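Putative uncharacterized protein (Campylobacter jejuni, PDB 5TPU) is of unknown function but belongs to the WxcM-like family of the cupin clan and binds thymidine-5'-diphosphate. Local coordinates at residues A[12-17]-A[25-30]. The protein carries 3 engineered substitutions. Sequence-based numbering, arbitrary orientation.
Sequences LNLRAI and IALENN. With TYD (thymidine-5'-diphosphate), chain F.
Leu14 and Ile25 cross at about a right angle, with Leu14 CD1 3.9 Å from Ile25 CG2. That CG2 branch, anti to the backbone N, faces Leu14, while CG1 (chi1 -70°) turns beside that N and lies 3.7 Å from both CA and CB of Ala16; CD1 beyond it returns to Leu14 CB. The small side chain of Ala16 is consistent with this close approach, and beta-branched Ile25 suits a strand. The other methyl of Leu14, CD2, reaches Leu27 CD2 at 4.0 Å, and Tyr42 of the second subunit packs on both Leu14 and Ile25. In this cupin-type beta fold the contact joins the chain just after strand 9-13 to strand 22-28, whose residues Ile25 to Glu28 pair antiparallel with a strand of the second subunit, extending the sheet across the dimer. The side near Arg15 is looser: a water bridges the backbones, donating to Arg15 O and accepting from Ala26 N at 3.0 Å, while the long, charged arginine side chain leads away to an exposed position. On the ligand side, the short side chain of Ala26 suits a place against the base, its CB 3.5 Å from O4 of thymidine-5'-diphosphate, and Ile17 CG2 lies 3.8 Å from the sugar atom C4'.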
loop_
_atom_site.group_PDB
_atom_site.type_symbol
_atom_site.label_atom_id
_atom_site.label_comp_id
_atom_site.label_asym_id
_atom_site.label_seq_id
_atom_site.Cartn_x
_atom_site.Cartn_y
_atom_site.Cartn_z
ATOM N N LEU A 12 -8.153 -12.445 -3.866
ATOM C CA LEU A 12 -7.497 -12.025 -5.077
ATOM C C LEU A 12 -6.098 -12.602 -5.054
ATOM O O LEU A 12 -5.239 -12.161 -4.286
ATOM C CB LEU A 12 -7.458 -10.502 -5.162
ATOM C CG LEU A 12 -8.786 -9.797 -4.877
ATOM C CD1 LEU A 12 -8.493 -8.310 -4.878
ATOM C CD2 LEU A 12 -9.771 -10.190 -5.956
ATOM N N ASN A 13 -5.879 -13.628 -5.861
ATOM C CA ASN A 13 -4.566 -14.269 -5.932
ATOM C C ASN A 13 -3.843 -13.460 -6.962
ATOM O O ASN A 13 -3.966 -13.764 -8.132
ATOM C CB ASN A 13 -4.652 -15.758 -6.326
ATOM C CG ASN A 13 -5.319 -16.594 -5.236
ATOM O OD1 ASN A 13 -4.753 -16.753 -4.156
ATOM N ND2 ASN A 13 -6.515 -17.101 -5.490
ATOM N N LEU A 14 -3.059 -12.480 -6.507
ATOM C CA LEU A 14 -2.434 -11.478 -7.355
ATOM C C LEU A 14 -1.220 -12.039 -8.085
ATOM O O LEU A 14 -0.512 -12.947 -7.602
ATOM C CB LEU A 14 -1.949 -10.316 -6.505
ATOM C CG LEU A 14 -2.940 -9.689 -5.543
ATOM C CD1 LEU A 14 -2.275 -8.852 -4.467
ATOM C CD2 LEU A 14 -3.933 -8.904 -6.390
ATOM N N ARG A 15 -0.968 -11.441 -9.232
ATOM C CA ARG A 15 0.176 -11.752 -10.068
ATOM C C ARG A 15 1.396 -10.875 -9.805
ATOM O O ARG A 15 1.390 -9.674 -10.054
ATOM C CB ARG A 15 -0.206 -11.648 -11.540
ATOM C CG ARG A 15 0.931 -12.095 -12.450
ATOM C CD ARG A 15 1.306 -11.056 -13.499
ATOM N NE ARG A 15 0.903 -11.590 -14.781
ATOM C CZ ARG A 15 0.148 -10.991 -15.695
ATOM N NH1 ARG A 15 -0.276 -9.737 -15.559
ATOM N NH2 ARG A 15 -0.175 -11.689 -16.776
ATOM N N ALA A 16 2.443 -11.505 -9.291
ATOM C CA ALA A 16 3.689 -10.863 -9.121
ATOM C C ALA A 16 4.475 -11.071 -10.405
ATOM O O ALA A 16 4.378 -12.112 -11.041
ATOM C CB ALA A 16 4.451 -11.477 -7.968
ATOM N N ILE A 17 5.240 -10.048 -10.759
ATOM C CA ILE A 17 6.317 -10.142 -11.706
ATOM C C ILE A 17 7.581 -10.384 -10.912
ATOM O O ILE A 17 7.961 -9.546 -10.088
ATOM C CB ILE A 17 6.461 -8.793 -12.426
ATOM C CG1 ILE A 17 5.113 -8.373 -13.017
ATOM C CG2 ILE A 17 7.624 -8.825 -13.428
ATOM C CD1 ILE A 17 4.569 -9.331 -14.044
ATOM N N ILE A 25 4.300 -6.392 -7.320
ATOM C CA ILE A 25 2.859 -6.515 -7.533
ATOM C C ILE A 25 2.256 -5.123 -7.696
ATOM O O ILE A 25 2.571 -4.197 -6.915
ATOM C CB ILE A 25 2.163 -7.224 -6.363
ATOM C CG1 ILE A 25 2.543 -8.692 -6.360
ATOM C CG2 ILE A 25 0.626 -7.105 -6.482
ATOM C CD1 ILE A 25 1.861 -9.507 -5.287
ATOM N N ALA A 26 1.330 -4.984 -8.656
ATOM C CA ALA A 26 0.700 -3.670 -8.928
ATOM C C ALA A 26 -0.783 -3.842 -9.011
ATOM O O ALA A 26 -1.286 -4.821 -9.590
ATOM C CB ALA A 26 1.221 -3.049 -10.223
ATOM N N LEU A 27 -1.471 -2.858 -8.455
ATOM C CA LEU A 27 -2.902 -2.781 -8.459
ATOM C C LEU A 27 -3.386 -1.426 -8.952
ATOM O O LEU A 27 -2.951 -0.360 -8.464
ATOM C CB LEU A 27 -3.440 -3.032 -7.052
ATOM C CG LEU A 27 -3.148 -4.471 -6.560
ATOM C CD1 LEU A 27 -1.895 -4.484 -5.718
ATOM C CD2 LEU A 27 -4.295 -4.978 -5.711
ATOM N N GLU A 28 -4.334 -1.452 -9.892
ATOM C CA GLU A 28 -4.835 -0.214 -10.511
ATOM C C GLU A 28 -6.341 -0.070 -10.304
ATOM O O GLU A 28 -7.068 -1.067 -10.196
ATOM C CB GLU A 28 -4.509 -0.223 -12.000
ATOM C CG GLU A 28 -3.033 -0.038 -12.254
ATOM C CD GLU A 28 -2.658 -0.046 -13.724
ATOM O OE1 GLU A 28 -3.427 -0.558 -14.569
ATOM O OE2 GLU A 28 -1.563 0.467 -14.019
ATOM N N ASN A 29 -6.807 1.173 -10.239
ATOM C CA ASN A 29 -8.246 1.458 -10.107
ATOM C C ASN A 29 -9.058 0.708 -11.129
ATOM O O ASN A 29 -8.685 0.668 -12.290
ATOM C CB ASN A 29 -8.570 2.919 -10.346
ATOM C CG ASN A 29 -8.078 3.810 -9.243
ATOM O OD1 ASN A 29 -7.705 3.347 -8.158
ATOM N ND2 ASN A 29 -8.062 5.118 -9.523
ATOM N N ASN A 30 -10.155 0.124 -10.668
ATOM C CA ASN A 30 -11.133 -0.576 -11.526
ATOM C C ASN A 30 -10.565 -1.713 -12.391
ATOM O O ASN A 30 -11.162 -2.142 -13.365
ATOM C CB ASN A 30 -11.956 0.444 -12.308
ATOM C CG ASN A 30 -12.696 1.393 -11.377
ATOM O OD1 ASN A 30 -13.519 0.963 -10.548
ATOM N ND2 ASN A 30 -12.367 2.681 -11.463
HETATM P PA TYD F . 10.164 -1.686 -13.169
HETATM O O1A TYD F . 9.494 -0.346 -12.934
HETATM O O2A TYD F . 11.378 -2.114 -12.415
HETATM O O3A TYD F . 10.617 -1.630 -14.723
HETATM P PB TYD F . 11.904 -2.394 -15.329
HETATM O O1B TYD F . 13.065 -1.669 -14.675
HETATM O O2B TYD F . 11.830 -3.842 -14.909
HETATM O O3B TYD F . 11.608 -2.200 -16.797
HETATM O "O5'" TYD F . 9.109 -2.884 -13.366
HETATM C "C5'" TYD F . 9.457 -4.235 -13.029
HETATM C "C4'" TYD F . 8.499 -5.186 -13.713
HETATM O "O4'" TYD F . 7.192 -5.041 -13.156
HETATM C "C3'" TYD F . 8.419 -4.854 -15.201
HETATM O "O3'" TYD F . 8.526 -6.085 -15.912
HETATM C "C2'" TYD F . 7.064 -4.185 -15.381
HETATM C "C1'" TYD F . 6.261 -4.568 -14.132
HETATM N N1 TYD F . 5.457 -3.459 -13.569
HETATM C C2 TYD F . 4.050 -3.532 -13.655
HETATM O O2 TYD F . 3.508 -4.517 -14.185
HETATM N N3 TYD F . 3.241 -2.602 -13.172
HETATM C C4 TYD F . 3.760 -1.561 -12.558
HETATM O O4 TYD F . 2.987 -0.708 -12.125
HETATM C C5 TYD F . 5.211 -1.407 -12.454
HETATM C C5M TYD F . 5.841 -0.255 -11.757
HETATM C C6 TYD F . 6.016 -2.409 -12.981
HETATM O O HOH W 1 1.356 -7.267 -10.589
#